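Local coordinates for protein transaminase (PDB 5G2Q) that probably catalyses pyridoxal phosphate-dependent transfer of an amino group between an amine donor and a carbonyl acceptor, as other class-III aminotransferases do, at residues 116-121 / 330-335; 123-128 / 293-298; 147-152 / 235-240. All coordinates share one frame; numbering follows the deposited sequence.

Overall arrangement
Followed from the N terminus, the chain enters all three contacts in quick succession and leaves them in reverse order, so the loops nest without crossing. Contact 3 closes the innermost at 235-240, joining the loop after strand 140-144 to the end of strand 231-236. Contact 2 closes the next at 293-298, packing helix 121-136 on strand 293-296. Contact 1 closes the outermost at 330-335, joining the end of strand 112-118 to the loop before helix 335-350. Contacts 1 and 2 touch through Val118 and Glu123, contacts 2 and 3 through Val125 and His149. Each borders the same pyridoxyl-alanine group, and contact 1 also reaches a second one.

Contact 1. Residues 116-121 / 330-335; sequences RFVSTG and TYAGHP. With PDA (2-[(3-hydroxy-2-methyl-5-phosphonooxymethyl-pyridin-4-ylmethyl)-amino]-propionic acid), chain R; PDA (2-[(3-hydroxy-2-methyl-5-phosphonooxymethyl-pyridin-4-ylmethyl)-amino]-propionic acid), chain Q.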
loop_
_atom_site.group_PDB
_atom_site.type_symbol
_atom_site.label_atom_id
_atom_site.label_comp_id
_atom_site.label_asym_id
_atom_site.label_seq_id
_atom_site.Cartn_x
_atom_site.Cartn_y
_atom_site.Cartn_z
ATOM N N ARG F 116 -21.927 8.056 17.055
ATOM C CA ARG F 116 -20.829 9.002 17.228
ATOM C C ARG F 116 -21.002 10.132 16.230
ATOM O O ARG F 116 -21.217 9.880 15.043
ATOM C CB ARG F 116 -19.479 8.326 17.015
ATOM C CG ARG F 116 -18.358 9.327 16.751
ATOM C CD ARG F 116 -17.042 8.762 17.200
ATOM N NE ARG F 116 -15.914 9.631 16.934
ATOM C CZ ARG F 116 -15.506 10.621 17.721
ATOM N NH1 ARG F 116 -16.181 10.938 18.838
ATOM N NH2 ARG F 116 -14.424 11.314 17.361
ATOM N N PHE F 117 -20.920 11.374 16.693
ATOM C CA PHE F 117 -21.126 12.523 15.799
ATOM C C PHE F 117 -19.799 13.081 15.288
ATOM O O PHE F 117 -18.799 13.143 16.028
ATOM C CB PHE F 117 -21.919 13.621 16.504
ATOM C CG PHE F 117 -23.318 13.223 16.850
ATOM C CD1 PHE F 117 -24.315 13.183 15.863
ATOM C CD2 PHE F 117 -23.652 12.892 18.157
ATOM C CE1 PHE F 117 -25.619 12.817 16.188
ATOM C CE2 PHE F 117 -24.937 12.504 18.479
ATOM C CZ PHE F 117 -25.930 12.486 17.505
ATOM N N VAL F 118 -19.792 13.479 14.018
ATOM C CA VAL F 118 -18.645 14.204 13.473
ATOM C C VAL F 118 -19.147 15.436 12.718
ATOM O O VAL F 118 -20.287 15.833 12.901
ATOM C CB VAL F 118 -17.756 13.313 12.595
ATOM C CG1 VAL F 118 -16.932 12.352 13.452
ATOM C CG2 VAL F 118 -18.594 12.584 11.538
ATOM N N SER F 119 -18.333 16.030 11.849
ATOM C CA SER F 119 -18.755 17.261 11.184
ATOM C C SER F 119 -19.218 17.064 9.725
ATOM O O SER F 119 -20.087 17.810 9.227
ATOM C CB SER F 119 -17.654 18.308 11.290
ATOM O OG SER F 119 -17.308 18.522 12.665
ATOM N N THR F 120 -18.657 16.066 9.038
ATOM C CA THR F 120 -19.015 15.844 7.646
ATOM C C THR F 120 -19.379 14.406 7.367
ATOM O O THR F 120 -19.179 13.532 8.221
ATOM C CB THR F 120 -17.886 16.229 6.692
ATOM O OG1 THR F 120 -16.775 15.324 6.886
ATOM C CG2 THR F 120 -17.479 17.683 6.918
ATOM N N GLY F 121 -19.912 14.173 6.163
ATOM C CA GLY F 121 -20.268 12.830 5.719
ATOM C C GLY F 121 -19.042 11.970 5.476
ATOM O O GLY F 121 -19.017 10.793 5.863
ATOM N N THR F 330 -11.706 17.502 16.703
ATOM C CA THR F 330 -11.945 18.710 17.497
ATOM C C THR F 330 -13.440 19.014 17.567
ATOM O O THR F 330 -14.022 19.054 18.646
ATOM C CB THR F 330 -11.225 19.937 16.893
ATOM O OG1 THR F 330 -9.822 19.673 16.799
ATOM C CG2 THR F 330 -11.478 21.224 17.735
ATOM N N TYR F 331 -14.045 19.144 16.390
ATOM C CA TYR F 331 -15.394 19.685 16.254
ATOM C C TYR F 331 -16.499 18.672 16.428
ATOM O O TYR F 331 -17.692 19.032 16.407
ATOM C CB TYR F 331 -15.554 20.414 14.926
ATOM C CG TYR F 331 -14.687 21.630 14.807
ATOM C CD1 TYR F 331 -14.593 22.534 15.851
ATOM C CD2 TYR F 331 -13.959 21.878 13.646
ATOM C CE1 TYR F 331 -13.799 23.654 15.746
ATOM C CE2 TYR F 331 -13.176 23.011 13.522
ATOM C CZ TYR F 331 -13.108 23.896 14.581
ATOM O OH TYR F 331 -12.328 25.021 14.493
ATOM N N ALA F 332 -16.096 17.428 16.641
ATOM C CA ALA F 332 -17.046 16.347 16.732
ATOM C C ALA F 332 -17.950 16.580 17.948
ATOM O O ALA F 332 -17.454 16.725 19.064
ATOM C CB ALA F 332 -16.313 14.989 16.775
ATOM N N GLY F 333 -19.261 16.679 17.721
ATOM C CA GLY F 333 -20.235 16.816 18.814
ATOM C C GLY F 333 -20.573 18.257 19.165
ATOM O O GLY F 333 -21.339 18.531 20.128
ATOM N N HIS F 334 -19.995 19.174 18.382
ATOM C CA HIS F 334 -20.164 20.616 18.563
ATOM C C HIS F 334 -21.608 20.915 18.993
ATOM O O HIS F 334 -22.545 20.618 18.238
ATOM C CB HIS F 334 -19.850 21.295 17.225
ATOM C CG HIS F 334 -19.570 22.761 17.331
ATOM N ND1 HIS F 334 -20.497 23.668 17.805
ATOM C CD2 HIS F 334 -18.487 23.484 16.971
ATOM C CE1 HIS F 334 -19.984 24.885 17.753
ATOM N NE2 HIS F 334 -18.763 24.796 17.251
ATOM N N PRO F 335 -21.807 21.508 20.178
ATOM C CA PRO F 335 -23.194 21.717 20.701
ATOM C C PRO F 335 -24.179 22.509 19.822
ATOM O O PRO F 335 -25.363 22.202 19.817
ATOM C CB PRO F 335 -22.973 22.457 22.027
ATOM C CG PRO F 335 -21.630 23.084 21.867
ATOM C CD PRO F 335 -20.801 22.101 21.076
HETATM N N PDA R . -21.836 13.556 -1.579
HETATM N N1 PDA R . -21.414 9.354 1.290
HETATM C C2 PDA R . -22.325 9.621 0.346
HETATM C C2A PDA R . -23.248 8.507 -0.068
HETATM C C3 PDA R . -22.384 10.996 -0.240
HETATM O O3A PDA R . -23.327 11.303 -1.185
HETATM C C4 PDA R . -21.489 11.965 0.218
HETATM C C4A PDA R . -21.529 13.340 -0.354
HETATM C C5 PDA R . -20.555 11.598 1.210
HETATM C C5A PDA R . -19.518 12.549 1.775
HETATM O OP4 PDA R . -20.150 13.567 2.562
HETATM P P PDA R . -19.476 15.026 2.690
HETATM O OP1 PDA R . -18.086 14.909 3.382
HETATM O OP2 PDA R . -20.331 15.924 3.587
HETATM O OP3 PDA R . -19.333 15.597 1.312
HETATM C C6 PDA R . -20.550 10.302 1.724
HETATM C CA PDA R . -21.901 14.898 -2.202
HETATM C CB PDA R . -20.519 15.534 -2.357
HETATM C C PDA R . -22.737 15.058 -3.457
HETATM O O PDA R . -22.281 15.713 -4.431
HETATM O OXT PDA R . -23.887 14.555 -3.497
HETATM N N PDA Q . -5.635 18.602 17.251
HETATM N N1 PDA Q . -3.352 19.482 12.823
HETATM C C2 PDA Q . -2.954 19.810 14.065
HETATM C C2A PDA Q . -1.584 20.382 14.289
HETATM C C3 PDA Q . -3.900 19.614 15.196
HETATM O O3A PDA Q . -3.505 19.934 16.445
HETATM C C4 PDA Q . -5.185 19.096 14.953
HETATM C C4A PDA Q . -6.124 18.894 16.109
HETATM C C5 PDA Q . -5.513 18.758 13.618
HETATM C C5A PDA Q . -6.849 18.167 13.199
HETATM O OP4 PDA Q . -7.924 19.090 13.324
HETATM P P PDA Q . -9.375 18.495 13.642
HETATM O OP1 PDA Q . -9.797 17.539 12.532
HETATM O OP2 PDA Q . -10.420 19.585 13.584
HETATM O OP3 PDA Q . -9.325 17.782 14.958
HETATM C C6 PDA Q . -4.579 18.971 12.591
HETATM C CA PDA Q . -6.435 18.376 18.450
HETATM C CB PDA Q . -6.925 16.935 18.475
HETATM C C PDA Q . -5.679 18.672 19.724
HETATM O O PDA Q . -5.415 17.727 20.508
HETATM O OXT PDA Q . -5.329 19.855 19.974
#
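Ser119 turns OG anti to the carbonyl carbon (chi1 -56°), which sets Ser119 OG 3.4 Å from Tyr331 CB, a packing contact rather than a polar one. Next to it, Ala332 loses the most surface to the other segment. Its CB lies 3.2 Å from Phe117 O and also meets Val118, with Val118 CG1 at 4.3 Å. The guanidinium of Arg116 approaches that methyl obliquely, while its NH1 forms a salt bridge with Asp87. A type II turn from Tyr331 to His334, closed by His334 N to Tyr331 O at 3.0 Å, sets Ala332 against the strand end. Gly333 occupies the third position of the turn with a positive phi, where a CB would collide with the preceding carbonyl.

Each segment carries on to a phosphate, and the two phosphates belong to different active sites. Gly121 N donates to OP2 of the pyridoxyl-alanine group of chain R at 3.1 Å, at the start of helix 121-136, where Thr120 is the N-cap and Ser122 N adds a further bond. Thr330 instead grips OP3 of the chain Q group twice, from its N at 3.0 Å and from OG1 at 2.7 Å; Gly121, Ser122 and Arg442 of the second subunit bind that same group. Between the segments themselves there is only van der Waals packing. Their outer ends, Gly121 and Thr330, each bond to a phosphate, which places the junction between the phosphate sites of two active sites, with the helix N terminus probably stabilising the negative charge of the chain R phosphate.

Contact 2. Residues 123-128 / 293-298; sequences EAVETA and IITMGK. With PDA (2-[(3-hydroxy-2-methyl-5-phosphonooxymethyl-pyridin-4-ylmethyl)-amino]-propionic acid), chain R.
Ala128 and Thr295 meet methyl to methyl, Ala128 CB standing 3.5 Å from Thr295 CG2, tighter than usual van der Waals contact. Helix 123-128 runs nearly antiparallel to strand 293-296, at 160° between their directions, and the small residues Ala124 and Ala128, one turn apart, let the axes of these two short segments approach to 7.4 Å. Thr295 wedges between them: with chi1 at 54° its CG2 lies anti to the carbonyl carbon and reaches Ala124 O at 3.6 Å. Toward the C-terminal end of the strand, Ala124 CB rests 3.5 Å from Met296 O.

The margins are at ordinary contact distance, looser only beside that methyl pair. On the cofactor side Val125 CG2 keeps 3.9 Å from Thr295 OG1, and at the other end Ala128 CB stays 3.8 Å from Ile293 CG2. This side does not open to solvent, for every touching residue is buried. Glu126 points away from the strand, and Trp151 of the second subunit packs on Glu123, Glu126 and Thr127. Within the helix, Thr127 OG1 donates to Glu123 O at 2.7 Å, on the opposite face of that carbonyl from Thr127 N.

Beyond the strand, Lys298 NZ lies 3.2 Å from N of the bound pyridoxyl-alanine, a position consistent with the Schiff-base lysine of this family. Across the interface methyl groups pack on methyls and on backbone carbonyls, with no polar bond between the segments; the Thr295 hydroxyl is spent on Asp269, leaving its methyl for the helix.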
loop_
_atom_site.group_PDB
_atom_site.type_symbol
_atom_site.label_atom_id
_atom_site.label_comp_id
_atom_site.label_asym_id
_atom_site.label_seq_id
_atom_site.Cartn_x
_atom_site.Cartn_y
_atom_site.Cartn_z
ATOM N N GLU F 123 -16.281 12.310 7.123
ATOM C CA GLU F 123 -15.676 11.905 8.420
ATOM C C GLU F 123 -16.493 10.755 8.987
ATOM O O GLU F 123 -15.995 9.961 9.771
ATOM C CB GLU F 123 -15.603 13.054 9.439
ATOM C CG GLU F 123 -14.705 14.224 9.065
ATOM C CD GLU F 123 -14.585 15.270 10.166
ATOM O OE1 GLU F 123 -15.408 15.282 11.109
ATOM O OE2 GLU F 123 -13.653 16.092 10.087
ATOM N N ALA F 124 -17.755 10.664 8.555
ATOM C CA ALA F 124 -18.674 9.628 9.039
ATOM C C ALA F 124 -18.248 8.308 8.447
ATOM O O ALA F 124 -18.133 7.310 9.174
ATOM C CB ALA F 124 -20.115 9.957 8.677
ATOM N N VAL F 125 -17.974 8.319 7.136
ATOM C CA VAL F 125 -17.449 7.127 6.418
ATOM C C VAL F 125 -16.076 6.676 6.997
ATOM O O VAL F 125 -15.925 5.519 7.387
ATOM C CB VAL F 125 -17.418 7.391 4.910
ATOM C CG1 VAL F 125 -16.710 6.260 4.152
ATOM C CG2 VAL F 125 -18.846 7.614 4.386
ATOM N N GLU F 126 -15.113 7.604 7.116
ATOM C CA GLU F 126 -13.844 7.376 7.865
ATOM C C GLU F 126 -14.052 6.610 9.182
ATOM O O GLU F 126 -13.389 5.568 9.439
ATOM C CB GLU F 126 -13.069 8.678 8.150
ATOM C CG GLU F 126 -12.606 9.502 6.941
ATOM C CD GLU F 126 -11.353 9.003 6.214
ATOM O OE1 GLU F 126 -10.660 8.107 6.721
ATOM O OE2 GLU F 126 -11.032 9.535 5.112
ATOM N N THR F 127 -14.984 7.105 9.988
ATOM C CA THR F 127 -15.277 6.508 11.297
ATOM C C THR F 127 -15.761 5.063 11.197
ATOM O O THR F 127 -15.301 4.180 11.930
ATOM C CB THR F 127 -16.322 7.331 12.104
ATOM O OG1 THR F 127 -15.914 8.704 12.185
ATOM C CG2 THR F 127 -16.434 6.783 13.517
ATOM N N ALA F 128 -16.745 4.864 10.322
ATOM C CA ALA F 128 -17.349 3.573 10.055
ATOM C C ALA F 128 -16.293 2.608 9.567
ATOM O O ALA F 128 -16.291 1.474 9.995
ATOM C CB ALA F 128 -18.454 3.714 9.019
ATOM N N ILE F 293 -23.896 -1.029 10.439
ATOM C CA ILE F 293 -23.423 0.337 10.660
ATOM C C ILE F 293 -24.073 1.241 9.610
ATOM O O ILE F 293 -24.199 0.828 8.458
ATOM C CB ILE F 293 -21.902 0.454 10.484
ATOM C CG1 ILE F 293 -21.111 -0.242 11.619
ATOM C CG2 ILE F 293 -21.469 1.909 10.449
ATOM C CD1 ILE F 293 -19.706 -0.663 11.215
ATOM N N ILE F 294 -24.483 2.456 9.995
ATOM C CA ILE F 294 -25.022 3.474 9.064
ATOM C C ILE F 294 -24.092 4.700 9.097
ATOM O O ILE F 294 -23.653 5.110 10.184
ATOM C CB ILE F 294 -26.437 3.926 9.527
ATOM C CG1 ILE F 294 -27.514 2.881 9.250
ATOM C CG2 ILE F 294 -26.846 5.287 8.959
ATOM C CD1 ILE F 294 -28.770 3.149 10.072
ATOM N N THR F 295 -23.799 5.298 7.940
ATOM C CA THR F 295 -23.102 6.590 7.925
ATOM C C THR F 295 -24.083 7.689 7.544
ATOM O O THR F 295 -24.935 7.477 6.701
ATOM C CB THR F 295 -21.893 6.600 6.971
ATOM O OG1 THR F 295 -22.291 6.188 5.667
ATOM C CG2 THR F 295 -20.825 5.660 7.439
ATOM N N MET F 296 -23.971 8.849 8.176
ATOM C CA MET F 296 -24.948 9.931 8.057
ATOM C C MET F 296 -24.321 11.310 7.880
ATOM O O MET F 296 -23.178 11.554 8.298
ATOM C CB MET F 296 -25.798 10.025 9.309
ATOM C CG MET F 296 -26.831 8.946 9.478
ATOM S SD MET F 296 -27.243 9.014 11.218
ATOM C CE MET F 296 -28.622 7.874 11.264
ATOM N N GLY F 297 -25.116 12.226 7.311
ATOM C CA GLY F 297 -24.665 13.558 6.908
ATOM C C GLY F 297 -25.814 14.265 6.185
ATOM O O GLY F 297 -26.982 13.923 6.395
ATOM N N LYS F 298 -25.483 15.270 5.383
ATOM C CA LYS F 298 -26.477 16.022 4.631
ATOM C C LYS F 298 -27.816 16.284 5.370
ATOM O O LYS F 298 -27.989 17.237 6.139
ATOM C CB LYS F 298 -26.741 15.270 3.304
ATOM C CG LYS F 298 -25.594 15.344 2.308
ATOM C CD LYS F 298 -25.893 14.498 1.070
ATOM C CE LYS F 298 -24.678 14.218 0.196
ATOM N NZ LYS F 298 -24.018 15.468 -0.289
HETATM N N PDA R . -21.836 13.556 -1.579
HETATM N N1 PDA R . -21.414 9.354 1.290
HETATM C C2 PDA R . -22.325 9.621 0.346
HETATM C C2A PDA R . -23.248 8.507 -0.068
HETATM C C3 PDA R . -22.384 10.996 -0.240
HETATM O O3A PDA R . -23.327 11.303 -1.185
HETATM C C4 PDA R . -21.489 11.965 0.218
HETATM C C4A PDA R . -21.529 13.340 -0.354
HETATM C C5 PDA R . -20.555 11.598 1.210
HETATM C C5A PDA R . -19.518 12.549 1.775
HETATM O OP4 PDA R . -20.150 13.567 2.562
HETATM P P PDA R . -19.476 15.026 2.690
HETATM O OP1 PDA R . -18.086 14.909 3.382
HETATM O OP2 PDA R . -20.331 15.924 3.587
HETATM O OP3 PDA R . -19.333 15.597 1.312
HETATM C C6 PDA R . -20.550 10.302 1.724
HETATM C CA PDA R . -21.901 14.898 -2.202
HETATM C CB PDA R . -20.519 15.534 -2.357
HETATM C C PDA R . -22.737 15.058 -3.457
HETATM O O PDA R . -22.281 15.713 -4.431
HETATM O OXT PDA R . -23.887 14.555 -3.497
#

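Contact 3. Residues 147-152 / 235-240; sequences DYHGWT and ITEVSQ. With PDA (2-[(3-hydroxy-2-methyl-5-phosphonooxymethyl-pyridin-4-ylmethyl)-amino]-propionic acid), chain R.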
loop_
_atom_site.group_PDB
_atom_site.type_symbol
_atom_site.label_atom_id
_atom_site.label_comp_id
_atom_site.label_asym_id
_atom_site.label_seq_id
_atom_site.Cartn_x
_atom_site.Cartn_y
_atom_site.Cartn_z
ATOM N N ASP F 147 -19.482 3.796 -6.791
ATOM C CA ASP F 147 -19.828 4.327 -5.470
ATOM C C ASP F 147 -19.106 5.648 -5.237
ATOM O O ASP F 147 -18.035 5.872 -5.754
ATOM C CB ASP F 147 -19.427 3.370 -4.351
ATOM C CG ASP F 147 -20.524 2.378 -3.971
ATOM O OD1 ASP F 147 -21.478 2.111 -4.763
ATOM O OD2 ASP F 147 -20.378 1.824 -2.854
ATOM N N TYR F 148 -19.722 6.514 -4.451
ATOM C CA TYR F 148 -19.079 7.716 -3.942
ATOM C C TYR F 148 -19.338 7.663 -2.422
ATOM O O TYR F 148 -20.459 7.441 -1.989
ATOM C CB TYR F 148 -19.624 9.026 -4.601
ATOM C CG TYR F 148 -18.858 10.255 -4.123
ATOM C CD1 TYR F 148 -17.601 10.537 -4.648
ATOM C CD2 TYR F 148 -19.354 11.089 -3.092
ATOM C CE1 TYR F 148 -16.855 11.614 -4.207
ATOM C CE2 TYR F 148 -18.617 12.189 -2.643
ATOM C CZ TYR F 148 -17.362 12.449 -3.205
ATOM O OH TYR F 148 -16.557 13.513 -2.807
ATOM N N HIS F 149 -18.299 7.791 -1.616
ATOM C CA HIS F 149 -18.454 7.627 -0.176
ATOM C C HIS F 149 -17.719 8.749 0.484
ATOM O O HIS F 149 -17.674 8.817 1.698
ATOM C CB HIS F 149 -17.900 6.271 0.294
ATOM C CG HIS F 149 -18.700 5.096 -0.178
ATOM N ND1 HIS F 149 -19.978 4.832 0.271
ATOM C CD2 HIS F 149 -18.422 4.137 -1.090
ATOM C CE1 HIS F 149 -20.441 3.745 -0.321
ATOM N NE2 HIS F 149 -19.507 3.294 -1.138
ATOM N N GLY F 150 -17.138 9.623 -0.333
ATOM C CA GLY F 150 -16.498 10.836 0.146
ATOM C C GLY F 150 -15.151 11.140 -0.474
ATOM O O GLY F 150 -14.703 10.429 -1.403
ATOM N N TRP F 151 -14.485 12.161 0.078
ATOM C CA TRP F 151 -13.334 12.772 -0.568
ATOM C C TRP F 151 -12.064 12.688 0.283
ATOM O O TRP F 151 -10.957 12.713 -0.259
ATOM C CB TRP F 151 -13.638 14.228 -0.954
ATOM C CG TRP F 151 -13.639 15.138 0.257
ATOM C CD1 TRP F 151 -14.703 15.428 1.096
ATOM C CD2 TRP F 151 -12.499 15.805 0.810
ATOM N NE1 TRP F 151 -14.282 16.252 2.106
ATOM C CE2 TRP F 151 -12.942 16.510 1.946
ATOM C CE3 TRP F 151 -11.163 15.924 0.414
ATOM C CZ2 TRP F 151 -12.079 17.288 2.723
ATOM C CZ3 TRP F 151 -10.315 16.708 1.170
ATOM C CH2 TRP F 151 -10.773 17.377 2.326
ATOM N N THR F 152 -12.210 12.564 1.604
ATOM C CA THR F 152 -11.041 12.402 2.507
ATOM C C THR F 152 -10.296 11.046 2.375
ATOM O O THR F 152 -10.850 10.087 1.871
ATOM C CB THR F 152 -11.444 12.612 3.990
ATOM O OG1 THR F 152 -12.464 11.674 4.360
ATOM C CG2 THR F 152 -11.968 14.020 4.245
ATOM N N ILE F 235 -19.316 -1.794 2.124
ATOM C CA ILE F 235 -19.928 -0.479 2.280
ATOM C C ILE F 235 -20.718 -0.192 0.999
ATOM O O ILE F 235 -20.169 -0.289 -0.105
ATOM C CB ILE F 235 -18.881 0.620 2.565
ATOM C CG1 ILE F 235 -19.550 1.996 2.752
ATOM C CG2 ILE F 235 -17.849 0.712 1.461
ATOM C CD1 ILE F 235 -18.803 2.928 3.703
ATOM N N THR F 236 -22.011 0.122 1.133
ATOM C CA THR F 236 -22.835 0.361 -0.057
ATOM C C THR F 236 -23.611 1.642 0.021
ATOM O O THR F 236 -23.729 2.203 1.081
ATOM C CB THR F 236 -23.856 -0.769 -0.337
ATOM O OG1 THR F 236 -24.816 -0.825 0.725
ATOM C CG2 THR F 236 -23.167 -2.111 -0.520
ATOM N N GLU F 237 -24.097 2.126 -1.119
ATOM C CA GLU F 237 -25.159 3.109 -1.126
ATOM C C GLU F 237 -26.380 2.288 -1.542
ATOM O O GLU F 237 -26.306 1.500 -2.457
ATOM C CB GLU F 237 -24.906 4.238 -2.150
ATOM C CG GLU F 237 -23.525 4.910 -2.129
ATOM C CD GLU F 237 -23.338 5.976 -3.228
ATOM O OE1 GLU F 237 -23.951 7.077 -3.135
ATOM O OE2 GLU F 237 -22.555 5.736 -4.181
ATOM N N VAL F 238 -27.494 2.444 -0.848
ATOM C CA VAL F 238 -28.745 1.830 -1.264
ATOM C C VAL F 238 -29.039 2.257 -2.702
ATOM O O VAL F 238 -29.479 1.453 -3.557
ATOM C CB VAL F 238 -29.872 2.255 -0.309
ATOM C CG1 VAL F 238 -31.186 1.587 -0.650
ATOM C CG2 VAL F 238 -29.472 1.923 1.124
ATOM N N SER F 239 -28.769 3.527 -2.976
ATOM C CA SER F 239 -29.060 4.131 -4.273
ATOM C C SER F 239 -27.866 4.991 -4.518
ATOM O O SER F 239 -27.569 5.807 -3.685
ATOM C CB SER F 239 -30.328 5.007 -4.189
ATOM O OG SER F 239 -30.443 5.846 -5.341
ATOM N N GLN F 240 -27.142 4.782 -5.605
ATOM C CA GLN F 240 -25.913 5.536 -5.813
ATOM C C GLN F 240 -26.251 6.991 -6.086
ATOM O O GLN F 240 -27.035 7.317 -6.999
ATOM C CB GLN F 240 -25.069 4.939 -6.924
ATOM C CG GLN F 240 -24.432 3.599 -6.585
ATOM C CD GLN F 240 -23.675 3.012 -7.764
ATOM O OE1 GLN F 240 -24.154 3.045 -8.893
ATOM N NE2 GLN F 240 -22.502 2.474 -7.517
HETATM N N PDA R . -21.836 13.556 -1.579
HETATM N N1 PDA R . -21.414 9.354 1.290
HETATM C C2 PDA R . -22.325 9.621 0.346
HETATM C C2A PDA R . -23.248 8.507 -0.068
HETATM C C3 PDA R . -22.384 10.996 -0.240
HETATM O O3A PDA R . -23.327 11.303 -1.185
HETATM C C4 PDA R . -21.489 11.965 0.218
HETATM C C4A PDA R . -21.529 13.340 -0.354
HETATM C C5 PDA R . -20.555 11.598 1.210
HETATM C C5A PDA R . -19.518 12.549 1.775
HETATM O OP4 PDA R . -20.150 13.567 2.562
HETATM P P PDA R . -19.476 15.026 2.690
HETATM O OP1 PDA R . -18.086 14.909 3.382
HETATM O OP2 PDA R . -20.331 15.924 3.587
HETATM O OP3 PDA R . -19.333 15.597 1.312
HETATM C C6 PDA R . -20.550 10.302 1.724
HETATM C CA PDA R . -21.901 14.898 -2.202
HETATM C CB PDA R . -20.519 15.534 -2.357
HETATM C C PDA R . -22.737 15.058 -3.457
HETATM O O PDA R . -22.281 15.713 -4.431
HETATM O OXT PDA R . -23.887 14.555 -3.497
#
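Asp147 and Gln240 bring their CA atoms to 6.2 Å where the loop after strand 140-144 passes the end of the neighbouring parallel strand 231-236 and the turn beyond it. The setting is the large domain of the fold type I pyridoxal phosphate enzymes, in which loops after such strands line the cofactor site.

Two hydrogen bonds join the segments. Gln240 NE2 donates to Asp147 OD1 at 3.0 Å, nearly straight at 170°. The acceptor uses its anti lone pair and lies in the amide plane, although the two side chains cross at about a right angle. Tyr148 N donates to Glu237 OE2 at 3.0 Å, coming from above the carboxylate plane. Glu237 OE2 also lies 3.8 Å from Asp147 OD1, a like-charged approach that the salt bridge from Arg144 to OD1 probably offsets. The other oxygen is held by Gly241 N. Glu237 OE1 lies 3.5 Å from C2A, the methyl of the bound pyridoxyl-alanine. With an alanine here, Tyr148 N would probably be left without its acceptor, and the side of the pocket next to C2A would lose its carboxylate wall.

His149 is held by packing on one face and by its ring nitrogens. Ile235 CG1 sits over that face, 3.9 Å from the centroid and 25° off the normal, a CH-pi contact. ND1 bonds to Asp269, whereas NE2 to Asp147 OD2 is modelled so short that its length is doubtful. Tyr148, with CG anti to the backbone N (chi1 -176°), swings its ring away from the strand toward the ligand; its edge faces C4A, and Tyr148 CE2 lies 3.7 Å from the ligand N. Beside the pyridine, His149 O comes within 3.2 Å of C6 of the ligand.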